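Local coordinates for G-protein alpha subunit Galpha7 (Naegleria fowleri, PDB 6NE6) that probably binds and hydrolyses GTP as the alpha subunit of a heterotrimeric G protein, switching between GDP- and GTP-bound states to relay signals, at residues M58-A63 with E108-P113; K65-P70 with L116-R121; Q88-L91 with K96-D99. All blocks are in the same frame, centred on the assembly; numbering follows the deposited sequence.

Contact 1: residues M58-A63 with E108-P113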
loop_
_atom_site.group_PDB
_atom_site.type_symbol
_atom_site.label_atom_id
_atom_site.label_comp_id
_atom_site.label_asym_id
_atom_site.label_seq_id
_atom_site.Cartn_x
_atom_site.Cartn_y
_atom_site.Cartn_z
ATOM N N MET A 58 9.575 -11.298 12.630
ATOM C CA MET A 58 9.088 -12.659 12.826
ATOM C C MET A 58 9.000 -13.406 11.505
ATOM O O MET A 58 9.393 -14.579 11.413
ATOM C CB MET A 58 7.719 -12.633 13.500
ATOM C CG MET A 58 7.039 -13.972 13.544
ATOM S SD MET A 58 7.987 -15.108 14.555
ATOM C CE MET A 58 6.699 -16.264 15.021
ATOM N N VAL A 59 8.469 -12.742 10.477
ATOM C CA VAL A 59 8.347 -13.361 9.160
ATOM C C VAL A 59 9.721 -13.722 8.622
ATOM O O VAL A 59 9.919 -14.809 8.068
ATOM C CB VAL A 59 7.592 -12.432 8.195
ATOM C CG1 VAL A 59 7.630 -13.007 6.765
ATOM C CG2 VAL A 59 6.144 -12.275 8.655
ATOM N N LEU A 60 10.694 -12.822 8.793
ATOM C CA LEU A 60 12.056 -13.119 8.353
ATOM C C LEU A 60 12.640 -14.309 9.108
ATOM O O LEU A 60 13.303 -15.161 8.510
ATOM C CB LEU A 60 12.940 -11.878 8.511
ATOM C CG LEU A 60 12.625 -10.800 7.461
ATOM C CD1 LEU A 60 13.219 -9.460 7.811
ATOM C CD2 LEU A 60 13.128 -11.258 6.087
ATOM N N ILE A 61 12.402 -14.388 10.422
ATOM C CA ILE A 61 12.897 -15.532 11.185
ATOM C C ILE A 61 12.290 -16.819 10.649
ATOM O O ILE A 61 12.995 -17.808 10.412
ATOM C CB ILE A 61 12.599 -15.355 12.683
ATOM C CG1 ILE A 61 13.422 -14.212 13.260
ATOM C CG2 ILE A 61 12.899 -16.668 13.454
ATOM C CD1 ILE A 61 12.892 -13.695 14.613
ATOM N N GLN A 62 10.972 -16.837 10.451
ATOM C CA GLN A 62 10.325 -18.029 9.902
ATOM C C GLN A 62 10.884 -18.363 8.524
ATOM O O GLN A 62 11.051 -19.540 8.178
ATOM C CB GLN A 62 8.809 -17.833 9.816
ATOM C CG GLN A 62 8.133 -17.537 11.138
ATOM C CD GLN A 62 8.665 -18.395 12.256
ATOM O OE1 GLN A 62 8.665 -19.626 12.177
ATOM N NE2 GLN A 62 9.136 -17.748 13.310
ATOM N N ALA A 63 11.177 -17.330 7.733
ATOM C CA ALA A 63 11.721 -17.536 6.393
ATOM C C ALA A 63 13.076 -18.235 6.445
ATOM O O ALA A 63 13.372 -19.079 5.592
ATOM C CB ALA A 63 11.833 -16.195 5.668
ATOM N N GLU A 108 19.913 -5.827 16.100
ATOM C CA GLU A 108 21.004 -6.785 15.997
ATOM C C GLU A 108 20.646 -7.910 15.027
ATOM O O GLU A 108 21.477 -8.314 14.199
ATOM C CB GLU A 108 21.360 -7.321 17.389
ATOM C CG GLU A 108 22.678 -8.062 17.474
ATOM C CD GLU A 108 23.903 -7.211 17.123
ATOM O OE1 GLU A 108 23.949 -5.992 17.450
ATOM O OE2 GLU A 108 24.830 -7.766 16.509
ATOM N N LEU A 109 19.412 -8.423 15.095
ATOM C CA LEU A 109 19.010 -9.474 14.158
ATOM C C LEU A 109 18.966 -8.982 12.716
ATOM O O LEU A 109 19.133 -9.776 11.784
ATOM C CB LEU A 109 17.645 -10.044 14.540
ATOM C CG LEU A 109 17.583 -11.341 15.335
ATOM C CD1 LEU A 109 16.165 -11.901 15.247
ATOM C CD2 LEU A 109 18.593 -12.371 14.846
ATOM N N TRP A 110 18.708 -7.692 12.502
ATOM C CA TRP A 110 18.716 -7.167 11.140
ATOM C C TRP A 110 20.102 -7.238 10.497
ATOM O O TRP A 110 20.207 -7.092 9.272
ATOM C CB TRP A 110 18.167 -5.736 11.192
ATOM C CG TRP A 110 18.039 -4.943 9.907
ATOM C CD1 TRP A 110 18.470 -3.668 9.715
ATOM C CD2 TRP A 110 17.393 -5.335 8.679
ATOM N NE1 TRP A 110 18.159 -3.242 8.445
ATOM C CE2 TRP A 110 17.497 -4.244 7.790
ATOM C CE3 TRP A 110 16.747 -6.499 8.245
ATOM C CZ2 TRP A 110 16.978 -4.276 6.487
ATOM C CZ3 TRP A 110 16.235 -6.535 6.943
ATOM C CH2 TRP A 110 16.358 -5.425 6.085
ATOM N N LYS A 111 21.160 -7.497 11.286
ATOM C CA LYS A 111 22.512 -7.721 10.773
ATOM C C LYS A 111 22.822 -9.191 10.503
ATOM O O LYS A 111 23.877 -9.487 9.925
ATOM C CB LYS A 111 23.552 -7.181 11.769
ATOM C CG LYS A 111 23.335 -5.732 12.193
ATOM C CD LYS A 111 24.336 -5.363 13.294
ATOM C CE LYS A 111 23.822 -4.223 14.177
ATOM N NZ LYS A 111 24.660 -4.065 15.424
ATOM N N GLU A 112 21.938 -10.108 10.896
ATOM C CA GLU A 112 22.228 -11.540 10.811
ATOM C C GLU A 112 22.192 -12.005 9.356
ATOM O O GLU A 112 21.205 -11.761 8.655
ATOM C CB GLU A 112 21.212 -12.313 11.669
ATOM C CG GLU A 112 21.058 -13.783 11.341
ATOM C CD GLU A 112 22.327 -14.569 11.601
ATOM O OE1 GLU A 112 23.046 -14.244 12.571
ATOM O OE2 GLU A 112 22.614 -15.507 10.832
ATOM N N PRO A 113 23.242 -12.666 8.867
ATOM C CA PRO A 113 23.262 -13.036 7.440
ATOM C C PRO A 113 22.091 -13.906 7.010
ATOM O O PRO A 113 21.571 -13.717 5.902
ATOM C CB PRO A 113 24.609 -13.761 7.281
ATOM C CG PRO A 113 25.123 -14.002 8.673
ATOM C CD PRO A 113 24.529 -12.922 9.528
#
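Ile61 and Leu109 touch through their terminal methyls, the leucine CD1 lying against the end of the isoleucine's longer branch, 3.8 Å from its CD1, with the two side chains crossing at about a right angle. The meeting belongs to the all-helical domain that G-protein alpha subunits carry beside their Ras-like domain: helix 39-66, its long helix, is here packed against the C-terminal end of helix 100-109 and the turn that follows. Ile61 reaches across because its CG1 branch stands opposite the carbonyl carbon (chi1 -68°), which carries CD1 to the partner although CB itself does not point there. Leu109 does point there, and its CD1 also lies 4.1 Å from Ile61 CG1. The preceding residue, Leu60, sends CD1 obliquely against the benzo part of the Trp110 indole, 4.3 Å from CZ3, a looser touch. Branched aliphatic residues suit this place, since Ile61, Leu60 and Leu109 are all buried and have no polar atoms in their side chains to satisfy; Ile83 of helix 74-89 also packs on Leu109. Trp110 combines a broad apolar ring with a single polar atom, NE1, which donates to Asp136, while Phe135 meets the ring with its plane turned by about 40°. A type I beta turn runs from Leu109 to Glu112, closed by the bond from Glu112 N to Leu109 O at 3.0 Å.

Contact 2: residues K65-P70 with L116-R121. With EDO (1,2-ethanediol), chain J.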
loop_
_atom_site.group_PDB
_atom_site.type_symbol
_atom_site.label_atom_id
_atom_site.label_comp_id
_atom_site.label_asym_id
_atom_site.label_seq_id
_atom_site.Cartn_x
_atom_site.Cartn_y
_atom_site.Cartn_z
ATOM N N LYS A 65 13.965 -20.387 8.548
ATOM C CA LYS A 65 13.660 -21.788 8.810
ATOM C C LYS A 65 13.166 -22.488 7.548
ATOM O O LYS A 65 13.594 -23.610 7.250
ATOM C CB LYS A 65 12.640 -21.884 9.941
ATOM C CG LYS A 65 13.217 -21.439 11.270
ATOM C CD LYS A 65 12.158 -21.431 12.353
ATOM C CE LYS A 65 12.783 -21.198 13.713
ATOM N NZ LYS A 65 11.772 -21.248 14.810
ATOM N N SER A 66 12.288 -21.838 6.777
ATOM C CA SER A 66 11.801 -22.417 5.525
ATOM C C SER A 66 12.932 -22.609 4.525
ATOM O O SER A 66 12.953 -23.589 3.773
ATOM C CB SER A 66 10.725 -21.520 4.906
ATOM O OG SER A 66 9.625 -21.338 5.770
ATOM N N LEU A 67 13.867 -21.659 4.481
ATOM C CA LEU A 67 15.000 -21.717 3.565
ATOM C C LEU A 67 16.126 -22.610 4.068
ATOM O O LEU A 67 17.122 -22.785 3.352
ATOM C CB LEU A 67 15.538 -20.304 3.312
ATOM C CG LEU A 67 14.606 -19.329 2.595
ATOM C CD1 LEU A 67 15.219 -17.929 2.601
ATOM C CD2 LEU A 67 14.336 -19.809 1.176
ATOM N N ASN A 68 15.990 -23.187 5.267
ATOM C CA ASN A 68 17.025 -24.039 5.856
ATOM C C ASN A 68 18.347 -23.282 6.001
ATOM O O ASN A 68 19.423 -23.805 5.699
ATOM C CB ASN A 68 17.216 -25.326 5.046
ATOM C CG ASN A 68 18.019 -26.375 5.793
ATOM O OD1 ASN A 68 18.178 -26.298 7.014
ATOM N ND2 ASN A 68 18.535 -27.360 5.063
ATOM N N LEU A 69 18.268 -22.037 6.483
ATOM C CA LEU A 69 19.438 -21.186 6.677
ATOM C C LEU A 69 19.718 -21.037 8.163
ATOM O O LEU A 69 19.021 -20.275 8.850
ATOM C CB LEU A 69 19.223 -19.813 6.038
ATOM C CG LEU A 69 19.177 -19.795 4.513
ATOM C CD1 LEU A 69 18.804 -18.416 4.006
ATOM C CD2 LEU A 69 20.525 -20.221 3.967
ATOM N N PRO A 70 20.713 -21.731 8.704
ATOM C CA PRO A 70 20.981 -21.625 10.140
ATOM C C PRO A 70 21.464 -20.233 10.518
ATOM O O PRO A 70 22.193 -19.571 9.773
ATOM C CB PRO A 70 22.069 -22.678 10.381
ATOM C CG PRO A 70 21.975 -23.606 9.224
ATOM C CD PRO A 70 21.531 -22.773 8.064
ATOM N N LEU A 116 19.221 -11.607 6.380
ATOM C CA LEU A 116 19.387 -10.807 5.169
ATOM C C LEU A 116 19.242 -11.657 3.908
ATOM O O LEU A 116 18.792 -11.155 2.871
ATOM C CB LEU A 116 20.740 -10.074 5.203
ATOM C CG LEU A 116 20.802 -8.931 6.235
ATOM C CD1 LEU A 116 22.181 -8.264 6.322
ATOM C CD2 LEU A 116 19.710 -7.883 5.972
ATOM N N GLN A 117 19.605 -12.937 3.975
ATOM C CA GLN A 117 19.359 -13.833 2.843
ATOM C C GLN A 117 17.864 -14.018 2.625
ATOM O O GLN A 117 17.383 -14.055 1.483
ATOM C CB GLN A 117 20.039 -15.184 3.088
ATOM C CG GLN A 117 21.576 -15.190 2.917
ATOM C CD GLN A 117 22.018 -15.118 1.457
ATOM O OE1 GLN A 117 21.252 -15.451 0.541
ATOM N NE2 GLN A 117 23.249 -14.677 1.234
ATOM N N ALA A 118 17.114 -14.157 3.715
ATOM C CA ALA A 118 15.662 -14.237 3.597
ATOM C C ALA A 118 15.103 -12.944 3.029
ATOM O O ALA A 118 14.203 -12.961 2.178
ATOM C CB ALA A 118 15.043 -14.546 4.963
ATOM N N MET A 119 15.635 -11.803 3.484
ATOM C CA MET A 119 15.165 -10.511 2.988
ATOM C C MET A 119 15.441 -10.341 1.497
ATOM O O MET A 119 14.645 -9.705 0.787
ATOM C CB MET A 119 15.812 -9.373 3.787
ATOM C CG MET A 119 15.221 -8.008 3.496
ATOM S SD MET A 119 13.479 -7.974 3.993
ATOM C CE MET A 119 13.062 -6.285 3.713
ATOM N N ALA A 120 16.552 -10.899 0.995
ATOM C CA ALA A 120 16.817 -10.837 -0.438
ATOM C C ALA A 120 15.762 -11.592 -1.237
ATOM O O ALA A 120 15.559 -11.310 -2.427
ATOM C CB ALA A 120 18.211 -11.403 -0.740
ATOM N N ARG A 121 15.086 -12.541 -0.609
ATOM C CA ARG A 121 14.004 -13.289 -1.232
ATOM C C ARG A 121 12.639 -12.840 -0.709
ATOM O O ARG A 121 11.696 -13.627 -0.662
ATOM C CB ARG A 121 14.221 -14.781 -1.006
ATOM C CG ARG A 121 15.444 -15.287 -1.775
ATOM C CD ARG A 121 15.756 -16.744 -1.488
ATOM N NE ARG A 121 14.729 -17.622 -2.033
ATOM C CZ ARG A 121 14.859 -18.941 -2.148
ATOM N NH1 ARG A 121 15.984 -19.541 -1.757
ATOM N NH2 ARG A 121 13.862 -19.655 -2.655
HETATM C C1 EDO J . 14.347 -19.104 16.008
HETATM O O1 EDO J . 13.550 -20.071 16.705
HETATM C C2 EDO J . 15.762 -19.641 15.841
HETATM O O2 EDO J . 15.717 -21.036 15.518
#
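Gln117 meets Leu69 through the aliphatic root of its side chain: CB lies 3.6 Å from Leu69 CD1, and the two side chains cross at about a right angle. The residue suits an exposed position because its apolar base can pack while an amide ends it. Ala118 follows, and its small side chain lets Leu67 come close to the helix backbone, with Leu67 CD1 3.8 Å from Ala118 CA and 4.1 Å from its CB. Leu67 comes from the end region of helix 39-66, the long helix of the G-alpha helical domain; next to it Asn68 takes positive phi in a Schellman motif, the chain turns there, and Leu69 also points toward helix 113-120. On this first segment, Lys65 NZ donates to O1 of an ethanediol, probably from the crystallisation liquor, at 2.9 Å, and also forms a salt bridge with Glu84. Just past helix 113-120, Arg121 bends at chi3 (68°) and lays its guanidinium against the other branch of Leu67. Leu67 CD2 sits over one face, 3.3 Å above the plane, displaced toward the rim and 3.4 Å from Arg121 NH1. NE of the same group forms a salt bridge with Glu124.

Contact 3: residues Q88-L91 with K96-D99. With EDO (1,2-ethanediol), chain F.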
loop_
_atom_site.group_PDB
_atom_site.type_symbol
_atom_site.label_atom_id
_atom_site.label_comp_id
_atom_site.label_asym_id
_atom_site.label_seq_id
_atom_site.Cartn_x
_atom_site.Cartn_y
_atom_site.Cartn_z
ATOM N N GLN A 88 4.262 -13.944 18.736
ATOM C CA GLN A 88 3.148 -14.868 18.942
ATOM C C GLN A 88 2.248 -14.452 20.100
ATOM O O GLN A 88 1.116 -14.935 20.193
ATOM C CB GLN A 88 3.670 -16.287 19.179
ATOM N N LYS A 89 2.715 -13.561 20.973
ATOM C CA LYS A 89 1.915 -13.063 22.081
ATOM C C LYS A 89 1.120 -11.807 21.736
ATOM O O LYS A 89 0.225 -11.439 22.503
ATOM C CB LYS A 89 2.822 -12.764 23.289
ATOM C CG LYS A 89 2.096 -12.707 24.626
ATOM C CD LYS A 89 3.014 -12.299 25.778
ATOM C CE LYS A 89 3.285 -10.802 25.774
ATOM N NZ LYS A 89 3.786 -10.314 27.093
ATOM N N ILE A 90 1.418 -11.142 20.612
ATOM C CA ILE A 90 0.928 -9.775 20.399
ATOM C C ILE A 90 -0.595 -9.726 20.400
ATOM O O ILE A 90 -1.195 -8.837 21.013
ATOM C CB ILE A 90 1.489 -9.182 19.095
ATOM C CG1 ILE A 90 2.916 -8.692 19.302
ATOM C CG2 ILE A 90 0.620 -8.005 18.643
ATOM C CD1 ILE A 90 3.029 -7.611 20.375
ATOM N N LEU A 91 -1.241 -10.654 19.699
ATOM C CA LEU A 91 -2.705 -10.637 19.638
ATOM C C LEU A 91 -3.360 -11.198 20.896
ATOM O O LEU A 91 -4.590 -11.174 20.998
ATOM C CB LEU A 91 -3.197 -11.413 18.410
ATOM C CG LEU A 91 -2.868 -10.734 17.072
ATOM C CD1 LEU A 91 -3.304 -11.615 15.899
ATOM C CD2 LEU A 91 -3.508 -9.354 16.987
ATOM N N LYS A 96 2.409 -3.624 26.899
ATOM C CA LYS A 96 3.384 -3.020 26.000
ATOM C C LYS A 96 4.569 -3.969 25.900
ATOM O O LYS A 96 5.282 -4.190 26.884
ATOM C CB LYS A 96 3.816 -1.646 26.503
ATOM N N VAL A 97 4.766 -4.542 24.716
ATOM C CA VAL A 97 5.863 -5.477 24.489
ATOM C C VAL A 97 7.147 -4.757 24.073
ATOM O O VAL A 97 8.253 -5.208 24.397
ATOM C CB VAL A 97 5.431 -6.505 23.429
ATOM C CG1 VAL A 97 6.566 -7.455 23.092
ATOM C CG2 VAL A 97 4.200 -7.273 23.908
ATOM N N TRP A 98 7.021 -3.639 23.370
ATOM C CA TRP A 98 8.189 -2.924 22.876
ATOM C C TRP A 98 8.894 -2.192 24.008
ATOM O O TRP A 98 8.268 -1.445 24.768
ATOM C CB TRP A 98 7.767 -1.924 21.806
ATOM C CG TRP A 98 8.898 -1.248 21.124
ATOM C CD1 TRP A 98 9.574 -0.127 21.537
ATOM C CD2 TRP A 98 9.486 -1.641 19.888
ATOM N NE1 TRP A 98 10.561 0.190 20.624
ATOM C CE2 TRP A 98 10.513 -0.719 19.597
ATOM C CE3 TRP A 98 9.233 -2.679 18.985
ATOM C CZ2 TRP A 98 11.286 -0.810 18.445
ATOM C CZ3 TRP A 98 10.008 -2.771 17.845
ATOM C CH2 TRP A 98 11.022 -1.840 17.583
ATOM N N ASP A 99 10.202 -2.411 24.121
ATOM C CA ASP A 99 11.052 -1.570 24.947
ATOM C C ASP A 99 12.400 -1.429 24.254
ATOM O O ASP A 99 12.607 -1.933 23.143
ATOM C CB ASP A 99 11.177 -2.107 26.387
ATOM C CG ASP A 99 11.765 -3.513 26.473
ATOM O OD1 ASP A 99 12.321 -4.043 25.487
ATOM O OD2 ASP A 99 11.676 -4.100 27.575
HETATM C C1 EDO F . 3.924 -2.504 21.344
HETATM O O1 EDO F . 4.517 -2.168 22.605
HETATM C C2 EDO F . 2.603 -3.221 21.588
HETATM O O2 EDO F . 2.827 -4.368 22.415
#
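Val97 CG2 is the methyl that both partners touch: Ile90 CD1 lies 3.7 Å from it and Lys89 CE 4.1 Å, each side chain crossing the valine obliquely. Ile90 gets there with its longer branch, whose CD1 is turned at chi2 (-60°), CB itself pointing elsewhere, whereas Val97 points toward the opposing segment. Lys89 joins through its methylene chain; CG stands opposite the backbone N (chi1 -160°) and a bend at chi3 brings CE beside the valine. A lysine suits this partly exposed place because its methylenes can pack while the chain ends in a charge. An ethanediol molecule, probably from the crystallisation liquor, sits next to the pair. Its O2 accepts from Val97 N at 3.0 Å and its O1 from Trp98 N at 3.0 Å, both nearly straight at 166°, so one diol spans two successive amides. Farther out, the contact draws together the end of helix 74-89 and the loop leading to helix 100-109, within the helical domain of the G-alpha fold. Ile90 also rests on Glu51 and Leu54 of helix 39-66, and Val97 on Leu102. Trp98 stacks on Tyr50, and Asp99 is the N-cap of helix 100-109, OD1 accepting from Leu102 N. The touch between the two segments is carried by carbon alone, which implies dispersion and the hydrophobic effect as its source, while the neighbouring backbone amides turn their polarity to the diol.

All three contacts lie in the helical domain. Contacts 1 and 2 form a continuous patch: their centres are 8 Å apart, both draw on helix 39-66, and Ala63 CB meets Ala118 CB at 3.7 Å, while Trp110 CH2 packs on Met119 CG at 3.8 Å. Contact 3 stands apart, its centre about 17 Å from that of contact 1 and about 24 Å from that of contact 2; its segments fall within the chain span that each of those contacts brackets. Its second segment leads into helix 100-109, whose far end is used by contact 1; the nearest atoms of the two contacts are about 5 Å apart. The likely nucleotide-binding P-loop, around Gly16 to Ser23, belongs instead to the Ras-like part of the fold.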